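Local coordinates for protein DMATS type aromatic prenyltransferase (PDB 6ZS0) that probably transfers a dimethylallyl group to C5 of the tryptophan indole, as a bacterial aromatic prenyltransferase of the DMATS type, at residues L23-V34 against L138-P146; L182-A192 against A203-N211. All coordinates share one frame; numbering follows the deposited sequence.

Interaction 1 of 2, residues L23-V34 against L138-P146; sequences LSRADVETYAQV and LELRPGGVP
The carbonyl O of Arg141 takes a short hydrogen bond from Tyr31 OH, 2.6 Å long. The hydroxyl lies in the carbonyl plane, on a lone pair, with a C=O...O angle of 133°. The same oxygen also receives Gly144 N, weakly, inside the type II turn Arg141 to Gly144. Two donors thus converge on it, one from the helix and one from the turn.

Asp27, one helical turn before Tyr31, grips the turn at a second point. Gly143 N donates to Asp27 OD1 over 2.9 Å, from the syn side but 34° out of the carboxylate plane. Asp27 N bonds to Ser24 OG, the N-cap of the helix. Gly143 and Gly144 both have positive phi, and at Gly143 a CB would be jammed against the carbonyl O of Pro142.

The Tyr31 ring carries Leu140 on one face and has Arg141 O at its edge. Leu140 CD2 lies 3.8 Å from the centroid of the Tyr31 ring, in a CH-pi contact. Pro146 CB touches Tyr31 CE1 at 3.7 Å. With CG beside its backbone N (chi1 -71°), the ring reaches across to the turn. Leu23 CD1 packs on Leu140 CB, and Val34 CG1 meets Leu138 CD1 at 3.6 Å. A phenylalanine at Tyr31 would probably keep the Leu140 packing but leave the Arg141 carbonyl without its helix donor.

Leu14 of helix 6-20 also touches Tyr31. The chemistry implies that helix 25-39 is tied to the strand 135-139 turn by two directed polar bonds, with an apolar seam beside them.

Interaction 2 of 2, residues L182-A192 against A203-N211; sequences LPQGSGYPFLA and AKVYLRHDN
The 182-192 segment runs antiparallel to strand 203-209, regularly at Ala192 and Lys204, whose backbones exchange two hydrogen bonds, and less evenly toward Ser186. Tyr206 N bonds to Phe190 O. Beyond Pro189, Arg208 N bonds to Gly187 O. Ser186 N then donates to Arg208 O over 2.8 Å, almost straight at 178°. A water donates to both Phe190 O and Tyr206 O, bridging the two backbone carbonyls.

Phe190 and Tyr206 form a T-shaped pair. The Phe190 edge, at CD2, points at the Tyr206 face, with ring planes at 81° and centroids 5.5 Å apart. Phe190 CB also rests on Tyr206 CD1, and Ala192 CB lies near Tyr206 CE1. The Phe190 ring further meets Trp135.

Pro189 wedges between Tyr206 and Arg208. Pro189 CD is 3.2 Å from Tyr206 O. In the Arg208 conformer given, one of two, the guanidinium has Pro189 over one face, with Pro189 CB 3.7 Å from Arg208 NH2.

Leu207 lies on the face of the strand away from Tyr206. Its CD2 touches Pro183 CG, and Leu207 CD1 lies beside Tyr188 CD1 at 4.0 Å. Leu182 CD1 meets Val205 CG1 at 3.8 Å. Near the end of the strand, Ser186 OG accepts from Asp210 N. The His209 ring presents its edge to Gln184 O, while its NE2 bonds to Ser256.

The arrangement is a beta hairpin of strands 191-195 and 202-209, with residues 182-190 leading into it and bonded to the same strand at Ser186, Gly187 and Phe190, within the ten-stranded antiparallel barrel of the ABBA prenyltransferase fold.

After helix 6-20, helix 25-39 supplies the first side of interaction 1. That contact joins its start to the turn after strand 135-139, closing a loop of 103 residues that includes strands 64-70 and 77-82 and helix 91-109. Interaction 2 opens later and is local, with ten residues between its segments, spanning the hairpin of strands 191-195 and 202-209. The two are in series, so they neither nest nor cross. The centres of interactions 1 and 2 are about 31 Å apart, on opposite sides of the chain's centre. Both reach the same closed sheet: interaction 1 ties an outer helix to the barrel, and interaction 2 joins neighbouring strands in its wall.

Interaction 1 of 2, residues L23-V34 against L138-P146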
loop_
_atom_site.group_PDB
_atom_site.type_symbol
_atom_site.label_atom_id
_atom_site.label_comp_id
_atom_site.label_asym_id
_atom_site.label_seq_id
_atom_site.Cartn_x
_atom_site.Cartn_y
_atom_site.Cartn_z
ATOM N N LEU A 23 -4.735 10.637 -15.997
ATOM C CA LEU A 23 -3.559 11.548 -15.961
ATOM C C LEU A 23 -3.155 11.927 -17.388
ATOM O O LEU A 23 -3.266 11.087 -18.283
ATOM C CB LEU A 23 -2.392 10.883 -15.225
ATOM C CG LEU A 23 -2.614 10.638 -13.735
ATOM C CD1 LEU A 23 -1.393 9.957 -13.124
ATOM C CD2 LEU A 23 -2.914 11.939 -13.003
ATOM N N SER A 24 -2.658 13.147 -17.561
ATOM C CA SER A 24 -2.132 13.680 -18.846
ATOM C C SER A 24 -0.857 12.934 -19.252
ATOM O O SER A 24 -0.159 12.417 -18.377
ATOM C CB SER A 24 -1.876 15.154 -18.741
ATOM O OG SER A 24 -0.751 15.407 -17.918
ATOM N N ARG A 25 -0.553 12.899 -20.544
ATOM C CA ARG A 25 0.735 12.380 -21.052
ATOM C C ARG A 25 1.878 13.029 -20.257
ATOM O O ARG A 25 2.819 12.294 -19.875
ATOM C CB ARG A 25 0.860 12.649 -22.554
ATOM N N ALA A 26 1.789 14.339 -19.984
ATOM C CA ALA A 26 2.855 15.138 -19.318
ATOM C C ALA A 26 3.086 14.599 -17.896
ATOM O O ALA A 26 4.218 14.258 -17.577
ATOM C CB ALA A 26 2.491 16.599 -19.304
ATOM N N ASP A 27 2.016 14.468 -17.112
ATOM C CA ASP A 27 2.052 13.953 -15.717
ATOM C C ASP A 27 2.535 12.503 -15.706
ATOM O O ASP A 27 3.337 12.154 -14.826
ATOM C CB ASP A 27 0.695 14.088 -15.040
ATOM C CG ASP A 27 0.356 15.519 -14.663
ATOM O OD1 ASP A 27 -0.767 15.732 -14.290
ATOM O OD2 ASP A 27 1.275 16.401 -14.710
ATOM N N VAL A 28 2.094 11.690 -16.649
ATOM C CA VAL A 28 2.505 10.265 -16.715
ATOM C C VAL A 28 4.017 10.212 -16.971
ATOM O O VAL A 28 4.698 9.398 -16.324
ATOM C CB VAL A 28 1.692 9.522 -17.783
ATOM C CG1 VAL A 28 2.399 8.298 -18.306
ATOM C CG2 VAL A 28 0.316 9.173 -17.249
ATOM N N GLU A 29 4.516 11.042 -17.887
ATOM C CA GLU A 29 5.966 11.114 -18.191
ATOM C C GLU A 29 6.719 11.551 -16.929
ATOM O O GLU A 29 7.711 10.913 -16.603
ATOM C CB GLU A 29 6.236 12.021 -19.392
ATOM C CG GLU A 29 6.330 11.239 -20.688
ATOM C CD GLU A 29 7.597 10.404 -20.824
ATOM N N THR A 30 6.237 12.567 -16.228
ATOM C CA THR A 30 6.869 13.054 -14.975
ATOM C C THR A 30 6.985 11.874 -14.000
ATOM O O THR A 30 8.057 11.656 -13.460
ATOM C CB THR A 30 6.111 14.249 -14.405
ATOM O OG1 THR A 30 6.293 15.248 -15.412
ATOM C CG2 THR A 30 6.631 14.717 -13.061
ATOM N N TYR A 31 5.901 11.132 -13.807
ATOM C CA TYR A 31 5.822 10.115 -12.723
ATOM C C TYR A 31 6.589 8.849 -13.095
ATOM O O TYR A 31 7.155 8.208 -12.204
ATOM C CB TYR A 31 4.351 9.884 -12.360
ATOM C CG TYR A 31 3.712 11.036 -11.627
ATOM C CD1 TYR A 31 4.392 11.687 -10.612
ATOM C CD2 TYR A 31 2.435 11.481 -11.940
ATOM C CE1 TYR A 31 3.816 12.707 -9.889
ATOM C CE2 TYR A 31 1.845 12.519 -11.234
ATOM C CZ TYR A 31 2.545 13.147 -10.221
ATOM O OH TYR A 31 1.998 14.136 -9.478
ATOM N N ALA A 32 6.636 8.504 -14.372
ATOM C CA ALA A 32 7.482 7.404 -14.870
ATOM C C ALA A 32 8.947 7.706 -14.525
ATOM O O ALA A 32 9.640 6.794 -14.038
ATOM C CB ALA A 32 7.282 7.209 -16.337
ATOM N N GLN A 33 9.383 8.953 -14.723
ATOM C CA GLN A 33 10.759 9.386 -14.378
ATOM C C GLN A 33 10.942 9.299 -12.849
ATOM O O GLN A 33 11.991 8.840 -12.396
ATOM C CB GLN A 33 11.030 10.786 -14.939
ATOM C CG GLN A 33 12.331 11.397 -14.449
ATOM C CD GLN A 33 12.634 12.732 -15.090
ATOM O OE1 GLN A 33 11.747 13.570 -15.270
ATOM N NE2 GLN A 33 13.904 12.957 -15.405
ATOM N N VAL A 34 9.942 9.690 -12.073
ATOM C CA VAL A 34 10.038 9.657 -10.591
ATOM C C VAL A 34 10.228 8.191 -10.138
ATOM O O VAL A 34 11.071 7.959 -9.244
ATOM C CB VAL A 34 8.820 10.319 -9.940
ATOM C CG1 VAL A 34 8.731 10.049 -8.449
ATOM C CG2 VAL A 34 8.803 11.818 -10.199
ATOM N N LEU A 138 3.794 7.114 -3.556
ATOM C CA LEU A 138 3.602 8.378 -4.285
ATOM C C LEU A 138 2.154 8.441 -4.782
ATOM O O LEU A 138 1.743 7.539 -5.500
ATOM C CB LEU A 138 4.609 8.409 -5.427
ATOM C CG LEU A 138 6.065 8.411 -4.947
ATOM C CD1 LEU A 138 7.028 7.993 -6.026
ATOM C CD2 LEU A 138 6.422 9.770 -4.393
ATOM N N GLU A 139 1.412 9.462 -4.369
ATOM C CA GLU A 139 0.070 9.741 -4.926
ATOM C C GLU A 139 0.279 10.562 -6.194
ATOM O O GLU A 139 0.839 11.691 -6.100
ATOM C CB GLU A 139 -0.816 10.504 -3.960
ATOM C CG GLU A 139 -2.252 10.589 -4.498
ATOM C CD GLU A 139 -3.174 11.578 -3.818
ATOM O OE1 GLU A 139 -2.718 12.247 -2.858
ATOM O OE2 GLU A 139 -4.353 11.700 -4.276
ATOM N N LEU A 140 -0.106 10.001 -7.326
ATOM C CA LEU A 140 0.184 10.547 -8.668
ATOM C C LEU A 140 -0.860 11.619 -8.999
ATOM O O LEU A 140 -1.778 11.336 -9.749
ATOM C CB LEU A 140 0.185 9.387 -9.638
ATOM C CG LEU A 140 1.262 8.340 -9.359
ATOM C CD1 LEU A 140 1.531 7.529 -10.598
ATOM C CD2 LEU A 140 2.552 8.971 -8.832
ATOM N N ARG A 141 -0.707 12.777 -8.381
ATOM C CA ARG A 141 -1.673 13.902 -8.454
ATOM C C ARG A 141 -1.515 14.624 -9.778
ATOM O O ARG A 141 -0.409 14.834 -10.241
ATOM C CB ARG A 141 -1.437 14.916 -7.338
ATOM C CG ARG A 141 -1.509 14.324 -5.950
ATOM C CD ARG A 141 -1.992 15.325 -4.948
ATOM N NE ARG A 141 -0.927 15.905 -4.151
ATOM C CZ ARG A 141 -0.774 15.720 -2.831
ATOM N NH1 ARG A 141 -1.606 14.947 -2.154
ATOM N NH2 ARG A 141 0.221 16.313 -2.191
ATOM N N PRO A 142 -2.616 15.097 -10.389
ATOM C CA PRO A 142 -2.488 15.993 -11.523
ATOM C C PRO A 142 -1.592 17.185 -11.173
ATOM O O PRO A 142 -1.687 17.701 -10.071
ATOM C CB PRO A 142 -3.934 16.440 -11.812
ATOM C CG PRO A 142 -4.787 15.351 -11.219
ATOM C CD PRO A 142 -4.012 14.834 -10.020
ATOM N N GLY A 143 -0.745 17.588 -12.112
ATOM C CA GLY A 143 0.142 18.745 -11.960
ATOM C C GLY A 143 1.572 18.336 -11.749
ATOM O O GLY A 143 2.429 19.227 -11.759
ATOM N N GLY A 144 1.813 17.038 -11.491
ATOM C CA GLY A 144 3.159 16.443 -11.446
ATOM C C GLY A 144 3.835 16.573 -10.090
ATOM O O GLY A 144 4.978 16.109 -9.982
ATOM N N VAL A 145 3.200 17.204 -9.100
ATOM C CA VAL A 145 3.742 17.272 -7.707
ATOM C C VAL A 145 3.002 16.224 -6.891
ATOM O O VAL A 145 1.816 16.395 -6.600
ATOM C CB VAL A 145 3.619 18.671 -7.076
ATOM C CG1 VAL A 145 4.219 18.707 -5.675
ATOM C CG2 VAL A 145 4.272 19.736 -7.937
ATOM N N PRO A 146 3.648 15.091 -6.528
ATOM C CA PRO A 146 2.917 14.002 -5.896
ATOM C C PRO A 146 2.753 14.193 -4.394
ATOM O O PRO A 146 3.461 14.986 -3.807
ATOM C CB PRO A 146 3.817 12.805 -6.199
ATOM C CG PRO A 146 5.191 13.376 -6.068
ATOM C CD PRO A 146 5.083 14.789 -6.642
#

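Interaction 2 of 2, residues L182-A192 against A203-N211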
loop_
_atom_site.group_PDB
_atom_site.type_symbol
_atom_site.label_atom_id
_atom_site.label_comp_id
_atom_site.label_asym_id
_atom_site.label_seq_id
_atom_site.Cartn_x
_atom_site.Cartn_y
_atom_site.Cartn_z
ATOM N N LEU A 182 -5.854 2.903 20.319
ATOM C CA LEU A 182 -5.832 1.855 19.262
ATOM C C LEU A 182 -6.515 0.591 19.783
ATOM O O LEU A 182 -6.336 0.216 20.949
ATOM C CB LEU A 182 -4.400 1.554 18.832
ATOM C CG LEU A 182 -3.638 2.687 18.156
ATOM C CD1 LEU A 182 -2.157 2.361 18.119
ATOM C CD2 LEU A 182 -4.164 2.954 16.765
ATOM N N PRO A 183 -7.291 -0.113 18.926
ATOM C CA PRO A 183 -7.865 -1.400 19.299
ATOM C C PRO A 183 -6.781 -2.476 19.444
ATOM O O PRO A 183 -5.656 -2.259 19.017
ATOM C CB PRO A 183 -8.811 -1.713 18.137
ATOM C CG PRO A 183 -8.152 -1.036 16.957
ATOM C CD PRO A 183 -7.614 0.262 17.539
ATOM N N GLN A 184 -7.140 -3.592 20.066
ATOM C CA GLN A 184 -6.317 -4.819 20.187
ATOM C C GLN A 184 -5.944 -5.284 18.766
ATOM O O GLN A 184 -6.811 -5.248 17.861
ATOM C CB GLN A 184 -7.102 -5.884 20.982
ATOM C CG GLN A 184 -6.320 -7.154 21.377
ATOM C CD GLN A 184 -7.033 -8.059 22.382
ATOM O OE1 GLN A 184 -8.244 -7.952 22.623
ATOM N NE2 GLN A 184 -6.291 -8.982 22.975
ATOM N N GLY A 185 -4.703 -5.702 18.574
ATOM C CA GLY A 185 -4.273 -6.358 17.331
ATOM C C GLY A 185 -3.239 -7.416 17.606
ATOM O O GLY A 185 -2.920 -7.633 18.782
ATOM N N SER A 186 -2.706 -8.051 16.565
ATOM C CA SER A 186 -1.722 -9.155 16.670
ATOM C C SER A 186 -0.313 -8.635 16.405
ATOM O O SER A 186 0.620 -9.436 16.458
ATOM C CB SER A 186 -2.058 -10.292 15.725
ATOM O OG SER A 186 -3.469 -10.475 15.615
ATOM N N GLY A 187 -0.162 -7.347 16.139
ATOM C CA GLY A 187 1.101 -6.789 15.645
ATOM C C GLY A 187 0.901 -5.414 15.040
ATOM O O GLY A 187 -0.261 -4.968 14.869
ATOM N N TYR A 188 2.006 -4.732 14.783
ATOM C CA TYR A 188 2.064 -3.344 14.274
ATOM C C TYR A 188 2.946 -3.366 13.042
ATOM O O TYR A 188 4.146 -3.076 13.131
ATOM C CB TYR A 188 2.611 -2.405 15.360
ATOM C CG TYR A 188 1.809 -2.437 16.621
ATOM C CD1 TYR A 188 0.662 -1.672 16.754
ATOM C CD2 TYR A 188 2.151 -3.292 17.644
ATOM C CE1 TYR A 188 -0.122 -1.743 17.892
ATOM C CE2 TYR A 188 1.391 -3.371 18.795
ATOM C CZ TYR A 188 0.248 -2.602 18.917
ATOM O OH TYR A 188 -0.518 -2.678 20.051
ATOM N N PRO A 189 2.419 -3.765 11.871
ATOM C CA PRO A 189 3.289 -3.998 10.710
ATOM C C PRO A 189 3.908 -2.722 10.125
ATOM O O PRO A 189 4.974 -2.829 9.561
ATOM C CB PRO A 189 2.423 -4.724 9.685
ATOM C CG PRO A 189 0.997 -4.445 10.108
ATOM C CD PRO A 189 1.017 -4.164 11.609
ATOM N N PHE A 190 3.275 -1.567 10.270
ATOM C CA PHE A 190 3.776 -0.308 9.677
ATOM C C PHE A 190 3.408 0.866 10.547
ATOM O O PHE A 190 2.311 0.854 11.157
ATOM C CB PHE A 190 3.153 -0.028 8.307
ATOM C CG PHE A 190 3.272 -1.160 7.327
ATOM C CD1 PHE A 190 4.452 -1.385 6.654
ATOM C CD2 PHE A 190 2.186 -1.967 7.026
ATOM C CE1 PHE A 190 4.568 -2.426 5.753
ATOM C CE2 PHE A 190 2.302 -3.020 6.131
ATOM C CZ PHE A 190 3.501 -3.252 5.497
ATOM N N LEU A 191 4.291 1.862 10.594
ATOM C CA LEU A 191 3.891 3.236 10.891
ATOM C C LEU A 191 4.222 4.085 9.675
ATOM O O LEU A 191 5.355 3.944 9.120
ATOM C CB LEU A 191 4.624 3.727 12.128
ATOM C CG LEU A 191 4.192 5.099 12.626
ATOM C CD1 LEU A 191 4.188 5.103 14.145
ATOM C CD2 LEU A 191 5.092 6.185 12.082
ATOM N N ALA A 192 3.283 4.907 9.246
ATOM C CA ALA A 192 3.463 5.715 8.035
ATOM C C ALA A 192 3.248 7.208 8.336
ATOM O O ALA A 192 2.494 7.557 9.250
ATOM C CB ALA A 192 2.561 5.237 6.954
ATOM N N ALA A 203 0.020 11.050 10.858
ATOM C CA ALA A 203 0.611 9.773 11.341
ATOM C C ALA A 203 -0.410 8.658 11.186
ATOM O O ALA A 203 -1.560 8.826 11.612
ATOM C CB ALA A 203 1.050 9.879 12.768
ATOM N N LYS A 204 0.023 7.543 10.604
ATOM C CA LYS A 204 -0.840 6.380 10.319
ATOM C C LYS A 204 -0.247 5.168 11.029
ATOM O O LYS A 204 0.948 4.895 10.821
ATOM C CB LYS A 204 -0.932 6.167 8.807
ATOM C CG LYS A 204 -1.547 7.329 8.035
ATOM C CD LYS A 204 -1.436 7.176 6.520
ATOM C CE LYS A 204 -2.639 7.747 5.787
ATOM N NZ LYS A 204 -3.813 6.844 5.863
ATOM N N VAL A 205 -1.033 4.504 11.875
ATOM C CA VAL A 205 -0.595 3.276 12.580
ATOM C C VAL A 205 -1.357 2.107 11.979
ATOM O O VAL A 205 -2.579 2.174 11.896
ATOM C CB VAL A 205 -0.806 3.339 14.103
ATOM C CG1 VAL A 205 -0.230 2.114 14.798
ATOM C CG2 VAL A 205 -0.202 4.605 14.700
ATOM N N TYR A 206 -0.640 1.086 11.544
ATOM C CA TYR A 206 -1.235 -0.144 10.987
ATOM C C TYR A 206 -1.213 -1.234 12.047
ATOM O O TYR A 206 -0.192 -1.384 12.756
ATOM C CB TYR A 206 -0.501 -0.594 9.731
ATOM C CG TYR A 206 -0.728 0.269 8.534
ATOM C CD1 TYR A 206 -0.184 1.532 8.454
ATOM C CD2 TYR A 206 -1.500 -0.186 7.474
ATOM C CE1 TYR A 206 -0.401 2.332 7.345
ATOM C CE2 TYR A 206 -1.681 0.585 6.340
ATOM C CZ TYR A 206 -1.136 1.850 6.283
ATOM O OH TYR A 206 -1.337 2.665 5.199
ATOM N N LEU A 207 -2.313 -1.980 12.149
ATOM C CA LEU A 207 -2.439 -3.150 13.027
ATOM C C LEU A 207 -2.664 -4.379 12.166
ATOM O O LEU A 207 -3.430 -4.283 11.196
ATOM C CB LEU A 207 -3.632 -2.968 13.978
ATOM C CG LEU A 207 -3.381 -2.162 15.255
ATOM C CD1 LEU A 207 -2.829 -0.808 14.971
ATOM C CD2 LEU A 207 -4.678 -2.021 16.042
ATOM N N ARG A 208 -2.070 -5.490 12.566
ATOM C CA ARG A 208 -2.342 -6.835 12.005
ATOM C C ARG A 208 -3.519 -7.447 12.774
ATOM O O ARG A 208 -3.550 -7.285 14.016
ATOM C CB ARG A 208 -1.093 -7.700 12.163
ATOM C CG ARG A 208 -1.036 -8.917 11.249
ATOM C CD ARG A 208 0.280 -9.681 11.403
ATOM N NE ARG A 208 1.314 -8.885 12.063
ATOM C CZ ARG A 208 2.359 -8.288 11.475
ATOM N NH1 ARG A 208 3.176 -7.562 12.214
ATOM N NH2 ARG A 208 2.591 -8.408 10.170
ATOM N N HIS A 209 -4.419 -8.133 12.086
ATOM C CA HIS A 209 -5.580 -8.796 12.746
ATOM C C HIS A 209 -5.644 -10.229 12.258
ATOM O O HIS A 209 -6.038 -10.460 11.131
ATOM C CB HIS A 209 -6.877 -8.035 12.476
ATOM C CG HIS A 209 -6.859 -6.630 12.960
ATOM N ND1 HIS A 209 -6.914 -6.301 14.307
ATOM C CD2 HIS A 209 -6.750 -5.460 12.281
ATOM C CE1 HIS A 209 -6.837 -4.996 14.425
ATOM N NE2 HIS A 209 -6.728 -4.464 13.203
ATOM N N ASP A 210 -5.207 -11.161 13.075
ATOM C CA ASP A 210 -5.276 -12.597 12.754
ATOM C C ASP A 210 -6.704 -13.106 12.974
ATOM O O ASP A 210 -7.316 -12.741 14.010
ATOM C CB ASP A 210 -4.280 -13.368 13.608
ATOM C CG ASP A 210 -2.830 -12.946 13.455
ATOM O OD1 ASP A 210 -2.520 -12.217 12.514
ATOM O OD2 ASP A 210 -2.014 -13.365 14.313
ATOM N N ASN A 211 -7.194 -13.914 12.044
ATOM C CA ASN A 211 -8.499 -14.625 12.112
ATOM C C ASN A 211 -9.585 -13.587 12.383
ATOM O O ASN A 211 -10.448 -13.783 13.275
ATOM C CB ASN A 211 -8.482 -15.733 13.164
ATOM C CG ASN A 211 -7.351 -16.707 12.929
ATOM O OD1 ASN A 211 -7.159 -17.194 11.814
ATOM N ND2 ASN A 211 -6.590 -16.991 13.966
HETATM O O HOH W 1 5.217 -6.348 12.893
HETATM O O HOH W 2 1.744 0.122 13.682
#